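Long-range contacts in glutathione peroxidase (Hypocrea jecorina, PDB 6VPD), which probably reduces hydroperoxides to alcohols at the expense of reduced thioredoxin, acting as a thioredoxin-dependent antioxidant peroxidase of the glutathione peroxidase family: residues I77-Y81 with I183-K188; N69-V73 with P176-Q180. All coordinates share one frame; numbering follows the deposited sequence.

Interaction 1: residues I77-Y81 with I183-K188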
ATOM      1  N   ILE A  77     -18.011   8.989 -13.845  1.00 50.58           N
ATOM      2  CA  ILE A  77     -17.508   9.918 -14.850  1.00 47.38           C
ATOM      3  C   ILE A  77     -18.016   9.579 -16.250  1.00 49.35           C
ATOM      4  O   ILE A  77     -18.151  10.472 -17.094  1.00 52.16           O
ATOM      5  CB  ILE A  77     -15.972   9.944 -14.768  1.00 48.08           C
ATOM      6  CG1 ILE A  77     -15.551  10.448 -13.390  1.00 43.02           C
ATOM      7  CG2 ILE A  77     -15.370  10.817 -15.864  1.00 45.17           C
ATOM      8  CD1 ILE A  77     -14.145  10.070 -13.036  1.00 46.39           C
ATOM      9  N   LYS A  78     -18.320   8.306 -16.530  1.00 49.14           N
ATOM     10  CA  LYS A  78     -18.939   7.975 -17.815  1.00 52.92           C
ATOM     11  C   LYS A  78     -20.280   8.694 -17.989  1.00 56.90           C
ATOM     12  O   LYS A  78     -20.590   9.201 -19.078  1.00 53.40           O
ATOM     13  CB  LYS A  78     -19.119   6.460 -17.950  1.00 53.97           C
ATOM     14  CG  LYS A  78     -18.772   5.911 -19.324  1.00 52.10           C
ATOM     15  CD  LYS A  78     -18.738   4.387 -19.333  1.00 50.44           C
ATOM     16  CE  LYS A  78     -20.117   3.809 -19.595  1.00 61.35           C
ATOM     17  NZ  LYS A  78     -20.641   4.276 -20.917  1.00 70.14           N
ATOM     18  N   LYS A  79     -21.083   8.759 -16.921  1.00 53.05           N
ATOM     19  CA  LYS A  79     -22.360   9.462 -16.979  1.00 52.82           C
ATOM     20  C   LYS A  79     -22.154  10.956 -17.216  1.00 51.87           C
ATOM     21  O   LYS A  79     -22.635  11.513 -18.208  1.00 53.88           O
ATOM     22  CB  LYS A  79     -23.144   9.221 -15.687  1.00 51.94           C
ATOM     23  CG  LYS A  79     -23.478   7.752 -15.416  1.00 59.02           C
ATOM     24  CD  LYS A  79     -24.061   7.546 -14.006  1.00 62.15           C
ATOM     25  CE  LYS A  79     -24.529   6.100 -13.789  1.00 62.61           C
ATOM     26  NZ  LYS A  79     -25.072   5.869 -12.411  1.00 63.34           N
ATOM     27  N   GLU A  80     -21.432  11.616 -16.305  1.00 50.08           N
ATOM     28  CA  GLU A  80     -21.142  13.043 -16.426  1.00 50.27           C
ATOM     29  C   GLU A  80     -20.521  13.405 -17.775  1.00 47.16           C
ATOM     30  O   GLU A  80     -20.860  14.433 -18.364  1.00 42.51           O
ATOM     31  CB  GLU A  80     -20.196  13.474 -15.305  1.00 51.16           C
ATOM     32  CG  GLU A  80     -20.665  13.136 -13.910  1.00 52.20           C
ATOM     33  CD  GLU A  80     -20.512  14.306 -12.961  1.00 65.20           C
ATOM     34  OE1 GLU A  80     -21.477  15.096 -12.849  1.00 68.72           O
ATOM     35  OE2 GLU A  80     -19.433  14.446 -12.336  1.00 68.13           O
ATOM     36  N   TYR A  81     -19.602  12.579 -18.274  1.00 50.36           N
ATOM     37  CA  TYR A  81     -18.736  12.937 -19.399  1.00 48.10           C
ATOM     38  C   TYR A  81     -18.524  11.726 -20.280  1.00 50.86           C
ATOM     39  O   TYR A  81     -17.432  11.148 -20.314  1.00 50.51           O
ATOM     40  CB  TYR A  81     -17.388  13.461 -18.907  1.00 45.73           C
ATOM     41  CG  TYR A  81     -17.492  14.740 -18.157  1.00 43.05           C
ATOM     42  CD1 TYR A  81     -17.671  15.950 -18.830  1.00 39.66           C
ATOM     43  CD2 TYR A  81     -17.422  14.746 -16.782  1.00 35.70           C
ATOM     44  CE1 TYR A  81     -17.776  17.129 -18.134  1.00 38.11           C
ATOM     45  CE2 TYR A  81     -17.521  15.904 -16.079  1.00 39.10           C
ATOM     46  CZ  TYR A  81     -17.693  17.098 -16.752  1.00 40.65           C
ATOM     47  OH  TYR A  81     -17.785  18.257 -16.021  1.00 41.19           O
ATOM     48  N   ILE A 183      -9.528  13.895 -12.126  1.00 45.25           N
ATOM     49  CA  ILE A 183      -9.989  13.445 -13.436  1.00 40.84           C
ATOM     50  C   ILE A 183     -10.826  14.524 -14.087  1.00 39.80           C
ATOM     51  O   ILE A 183     -10.548  14.964 -15.210  1.00 42.91           O
ATOM     52  CB  ILE A 183     -10.785  12.133 -13.324  1.00 40.87           C
ATOM     53  CG1 ILE A 183      -9.863  10.971 -12.984  1.00 41.32           C
ATOM     54  CG2 ILE A 183     -11.481  11.849 -14.650  1.00 39.52           C
ATOM     55  CD1 ILE A 183     -10.536   9.929 -12.146  1.00 41.90           C
ATOM     56  N   ILE A 184     -11.861  14.976 -13.375  1.00 39.86           N
ATOM     57  CA  ILE A 184     -12.832  15.921 -13.923  1.00 42.48           C
ATOM     58  C   ILE A 184     -12.173  17.251 -14.308  1.00 39.74           C
ATOM     59  O   ILE A 184     -12.533  17.855 -15.329  1.00 34.82           O
ATOM     60  CB  ILE A 184     -13.980  16.067 -12.904  1.00 38.92           C
ATOM     61  CG1 ILE A 184     -14.871  14.825 -12.983  1.00 39.72           C
ATOM     62  CG2 ILE A 184     -14.779  17.339 -13.110  1.00 33.61           C
ATOM     63  CD1 ILE A 184     -15.718  14.609 -11.754  1.00 43.41           C
ATOM     64  N   GLU A 185     -11.170  17.701 -13.541  1.00 38.70           N
ATOM     65  CA  GLU A 185     -10.351  18.835 -13.973  1.00 41.61           C
ATOM     66  C   GLU A 185      -9.593  18.523 -15.263  1.00 44.38           C
ATOM     67  O   GLU A 185      -9.522  19.365 -16.167  1.00 38.41           O
ATOM     68  CB  GLU A 185      -9.378  19.237 -12.868  1.00 38.67           C
ATOM     69  CG  GLU A 185      -8.474  20.472 -13.145  1.00 61.22           C
ATOM     70  CD  GLU A 185      -9.092  21.590 -14.032  1.00 78.26           C
ATOM     71  OE1 GLU A 185      -8.946  21.550 -15.273  1.00 89.50           O
ATOM     72  OE2 GLU A 185      -9.728  22.527 -13.492  1.00 84.13           O
ATOM     73  N   ALA A 186      -9.004  17.325 -15.373  1.00 39.71           N
ATOM     74  CA  ALA A 186      -8.355  16.996 -16.636  1.00 36.28           C
ATOM     75  C   ALA A 186      -9.361  17.015 -17.778  1.00 42.42           C
ATOM     76  O   ALA A 186      -9.020  17.445 -18.885  1.00 41.15           O
ATOM     77  CB  ALA A 186      -7.645  15.647 -16.563  1.00 31.45           C
ATOM     78  N   ILE A 187     -10.619  16.630 -17.508  1.00 40.49           N
ATOM     79  CA  ILE A 187     -11.632  16.565 -18.563  1.00 42.55           C
ATOM     80  C   ILE A 187     -12.056  17.968 -19.003  1.00 41.85           C
ATOM     81  O   ILE A 187     -12.210  18.236 -20.203  1.00 34.39           O
ATOM     82  CB  ILE A 187     -12.839  15.724 -18.097  1.00 39.58           C
ATOM     83  CG1 ILE A 187     -12.471  14.244 -18.038  1.00 37.40           C
ATOM     84  CG2 ILE A 187     -14.065  15.942 -19.012  1.00 38.06           C
ATOM     85  CD1 ILE A 187     -13.533  13.401 -17.382  1.00 38.60           C
ATOM     86  N   LYS A 188     -12.267  18.884 -18.049  1.00 40.81           N
ATOM     87  CA  LYS A 188     -12.681  20.233 -18.432  1.00 39.52           C
ATOM     88  C   LYS A 188     -11.592  20.994 -19.183  1.00 38.97           C
ATOM     89  O   LYS A 188     -11.890  22.026 -19.789  1.00 39.70           O
ATOM     90  CB  LYS A 188     -13.100  21.039 -17.207  1.00 35.14           C
ATOM     91  CG  LYS A 188     -14.291  20.496 -16.446  1.00 31.87           C
ATOM     92  CD  LYS A 188     -14.530  21.375 -15.229  1.00 32.66           C
ATOM     93  CE  LYS A 188     -15.936  21.243 -14.724  1.00 39.07           C
ATOM     94  NZ  LYS A 188     -16.241  19.815 -14.435  1.00 49.97           N
TER

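Interaction 2: residues N69-V73 with P176-Q180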
ATOM      1  N   ASN A  69     -14.499  -0.311  -6.674  1.00 45.50           N
ATOM      2  CA  ASN A  69     -14.268   1.130  -6.593  1.00 50.33           C
ATOM      3  C   ASN A  69     -13.815   1.715  -7.929  1.00 52.06           C
ATOM      4  O   ASN A  69     -14.225   2.826  -8.296  1.00 47.50           O
ATOM      5  CB  ASN A  69     -13.238   1.430  -5.511  1.00 53.65           C
ATOM      6  CG  ASN A  69     -13.796   1.249  -4.121  1.00 59.44           C
ATOM      7  OD1 ASN A  69     -13.184   0.605  -3.267  1.00 56.68           O
ATOM      8  ND2 ASN A  69     -14.970   1.818  -3.884  1.00 59.80           N
ATOM      9  N   LEU A  70     -12.962   0.994  -8.663  1.00 44.46           N
ATOM     10  CA  LEU A  70     -12.536   1.479  -9.972  1.00 45.42           C
ATOM     11  C   LEU A  70     -13.648   1.354 -11.002  1.00 47.10           C
ATOM     12  O   LEU A  70     -13.771   2.206 -11.889  1.00 49.60           O
ATOM     13  CB  LEU A  70     -11.266   0.754 -10.454  1.00 47.64           C
ATOM     14  CG  LEU A  70      -9.977   1.260  -9.786  1.00 47.43           C
ATOM     15  CD1 LEU A  70      -9.028   0.147  -9.363  1.00 52.59           C
ATOM     16  CD2 LEU A  70      -9.275   2.294 -10.676  1.00 48.12           C
ATOM     17  N   GLU A  71     -14.473   0.310 -10.913  1.00 46.34           N
ATOM     18  CA  GLU A  71     -15.676   0.281 -11.737  1.00 46.09           C
ATOM     19  C   GLU A  71     -16.629   1.424 -11.382  1.00 49.20           C
ATOM     20  O   GLU A  71     -17.286   1.984 -12.266  1.00 53.14           O
ATOM     21  CB  GLU A  71     -16.365  -1.069 -11.591  1.00 49.85           C
ATOM     22  CG  GLU A  71     -17.554  -1.263 -12.496  1.00 52.49           C
ATOM     23  CD  GLU A  71     -17.197  -1.216 -13.966  1.00 57.47           C
ATOM     24  OE1 GLU A  71     -18.101  -0.969 -14.795  1.00 56.00           O
ATOM     25  OE2 GLU A  71     -16.015  -1.439 -14.308  1.00 59.87           O
ATOM     26  N   SER A  72     -16.684   1.812 -10.106  1.00 45.66           N
ATOM     27  CA  SER A  72     -17.613   2.845  -9.662  1.00 45.50           C
ATOM     28  C   SER A  72     -17.207   4.232 -10.165  1.00 46.44           C
ATOM     29  O   SER A  72     -18.040   4.978 -10.685  1.00 50.99           O
ATOM     30  CB  SER A  72     -17.715   2.812  -8.137  1.00 46.48           C
ATOM     31  OG  SER A  72     -18.377   3.959  -7.638  1.00 48.30           O
ATOM     32  N   VAL A  73     -15.933   4.601 -10.016  1.00 51.51           N
ATOM     33  CA  VAL A  73     -15.461   5.882 -10.547  1.00 49.42           C
ATOM     34  C   VAL A  73     -15.631   5.938 -12.064  1.00 42.85           C
ATOM     35  O   VAL A  73     -15.893   7.002 -12.630  1.00 44.32           O
ATOM     36  CB  VAL A  73     -13.994   6.119 -10.126  1.00 49.74           C
ATOM     37  CG1 VAL A  73     -13.487   7.466 -10.640  1.00 50.90           C
ATOM     38  CG2 VAL A  73     -13.865   6.063  -8.622  1.00 49.53           C
ATOM     39  N   PRO A 176      -9.668   5.348  -5.493  1.00 56.87           N
ATOM     40  CA  PRO A 176     -10.046   5.997  -6.763  1.00 59.65           C
ATOM     41  C   PRO A 176     -10.968   7.217  -6.641  1.00 62.67           C
ATOM     42  O   PRO A 176     -10.936   8.119  -7.489  1.00 58.97           O
ATOM     43  CB  PRO A 176     -10.748   4.859  -7.524  1.00 55.15           C
ATOM     44  CG  PRO A 176     -10.128   3.599  -6.992  1.00 55.47           C
ATOM     45  CD  PRO A 176      -9.659   3.871  -5.588  1.00 53.87           C
ATOM     46  N   GLU A 177     -11.791   7.256  -5.585  1.00 63.59           N
ATOM     47  CA  GLU A 177     -12.724   8.357  -5.386  1.00 58.99           C
ATOM     48  C   GLU A 177     -12.007   9.661  -5.081  1.00 57.59           C
ATOM     49  O   GLU A 177     -12.602  10.735  -5.235  1.00 59.14           O
ATOM     50  CB  GLU A 177     -13.715   8.028  -4.262  1.00 61.57           C
ATOM     51  CG  GLU A 177     -14.508   6.720  -4.421  1.00 64.73           C
ATOM     52  CD  GLU A 177     -13.631   5.467  -4.447  1.00 65.80           C
ATOM     53  OE1 GLU A 177     -12.523   5.483  -3.859  1.00 61.81           O
ATOM     54  OE2 GLU A 177     -14.042   4.460  -5.077  1.00 69.35           O
ATOM     55  N   LYS A 178     -10.744   9.592  -4.657  1.00 58.88           N
ATOM     56  CA  LYS A 178      -9.969  10.801  -4.399  1.00 63.17           C
ATOM     57  C   LYS A 178      -9.292  11.322  -5.667  1.00 58.72           C
ATOM     58  O   LYS A 178      -8.943  12.508  -5.731  1.00 58.88           O
ATOM     59  CB  LYS A 178      -8.933  10.535  -3.277  1.00 65.12           C
ATOM     60  CG  LYS A 178      -7.758  11.535  -3.213  1.00 69.60           C
ATOM     61  CD  LYS A 178      -6.611  11.070  -2.318  1.00 66.88           C
ATOM     62  CE  LYS A 178      -5.612  12.212  -2.044  1.00 66.24           C
ATOM     63  NZ  LYS A 178      -4.834  12.028  -0.780  1.00 61.41           N
ATOM     64  N   ILE A 179      -9.135  10.482  -6.692  1.00 59.02           N
ATOM     65  CA  ILE A 179      -8.683  10.996  -7.975  1.00 55.02           C
ATOM     66  C   ILE A 179      -9.789  11.734  -8.713  1.00 53.34           C
ATOM     67  O   ILE A 179      -9.491  12.534  -9.612  1.00 50.25           O
ATOM     68  CB  ILE A 179      -8.176   9.854  -8.861  1.00 51.71           C
ATOM     69  CG1 ILE A 179      -7.468   8.796  -8.033  1.00 48.59           C
ATOM     70  CG2 ILE A 179      -7.239  10.374  -9.940  1.00 51.87           C
ATOM     71  CD1 ILE A 179      -6.932   7.693  -8.907  1.00 47.00           C
ATOM     72  N   GLN A 180     -11.053  11.495  -8.326  1.00 56.36           N
ATOM     73  CA  GLN A 180     -12.210  11.844  -9.151  1.00 49.72           C
ATOM     74  C   GLN A 180     -12.211  13.314  -9.538  1.00 49.17           C
ATOM     75  O   GLN A 180     -12.537  13.655 -10.680  1.00 50.63           O
ATOM     76  CB  GLN A 180     -13.504  11.493  -8.416  1.00 51.83           C
ATOM     77  CG  GLN A 180     -14.574  10.837  -9.292  1.00 60.56           C
ATOM     78  CD  GLN A 180     -15.666  10.150  -8.474  1.00 58.58           C
ATOM     79  OE1 GLN A 180     -15.730   8.921  -8.407  1.00 57.61           O
ATOM     80  NE2 GLN A 180     -16.528  10.944  -7.858  1.00 60.63           N
TER

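Interaction 1: residues I77-Y81 with I183-K188
I77 meets I183 and I187 at the apolar centre of this contact, and its two branches divide the work. The delta methyl CD1 reaches the first of them, lying 3.6 Å from I183 CG2 and nearly as close to I183 CD1. The other branch, CG2, turns toward the second, 3.5 Å from I187 CD1. This split follows from the first torsion of I77 (chi1 -62°), which sets CG2 anti to the backbone N and CG1 anti to the carbonyl carbon. F85 of strand 85-92 touches I77, I183 and I187, so all three isoleucines rest on the sheet, while I77 packs against the other two.

The arrangement belongs to the thioredoxin fold. Helix 64-80, which connects the parallel strands 51-58 and 85-92 as a beta-alpha-beta crossover, ends beside the last turns of helix 176-188, and V51 of strand 51-58 touches A186 and I187 of the latter.

Y81, just past the end of helix 64-80, where the backbone abandons helical torsions, lays its ring against I187. CG2 of I187 stands over one face in a CH-pi contact, 3.9 Å from the ring centroid of Y81 and 22° off the normal, displaced toward the rim. I184 approaches the same ring obliquely, with its CG1 4.2 Å from Y81 CE2. Its CD1 extends instead to the carboxylate of E80, 3.8 Å from OE2, where the two side chains cross at about a right angle.

At the exposed margin, K188 donates from NZ to Y81 OH at 2.7 Å, its chain crossing the tyrosine nearly perpendicularly. A bend at the last torsion (chi4 56°) turns NZ toward the hydroxyl, while E80 OE2 remains 6.6 Å from K188 NZ, too far for a direct ion pair.

Interaction 2: residues N69-V73 with P176-Q180
V73 has CG1 anti to the backbone N (chi1 -179°), which puts CG2 anti to the carbonyl carbon and presents both methyls to the helix containing P176 and Q180. E177, for its part, is bent at its second torsion (chi2 62°), and its carboxylate thereby comes back toward N69. These groups join the beginning of helix 176-188 to the middle of helix 64-80, two helices of the thioredoxin fold that lie beside each other against the central sheet. Their short segments run nearly parallel, with 21° between their N-to-C directions, and their axes approach to 9.5 Å.

The apolar part is built round the proline ring. P176 offers two of its carbons to two different side chains: CB lies 3.5 Å from V73 CG2, and CG lies 3.6 Å from L70 CG. In both pairs the side chains meet at about a right angle. L70 also rests on L53 of strand 51-58 and P176 on K157 of strand 157-160, which places this packing directly above the sheet.

N69, E177 and Q180, all partly exposed, bring polar ends to the contact. E177 OE2 lies 3.0 Å from N69 ND2. V73 is the buried surface on which Q180 lies, the two side chains running alongside and pointing opposite ways. The aliphatic portion of Q180 takes part, with CG 3.8 Å from V73 CG1, and at the end of its extended chain OE1 lies against both valine methyls, 3.4 Å from CG2 of V73 and 3.5 Å from CG1.

How the interactions relate
Both interactions join helix 64-80 to helix 176-188, interaction 2 near the start of the second helix and interaction 1 near its end, with centres 12 Å apart. They form one continuous seam: I77 CD1 packs 3.8 Å from Q180 CG, and I183 CD1 lies 4.1 Å from V73 CG1. Each has a buried side facing the sheet and a more accessible outer side. Interaction 2 is nearer the chain's centre, none of its touching residues is fully exposed, and proline, valine and leucine form its apolar part. Interaction 1, farther out, combines isoleucines with an aromatic ring and has a clear lysine-tyrosine hydrogen bond at its exposed edge.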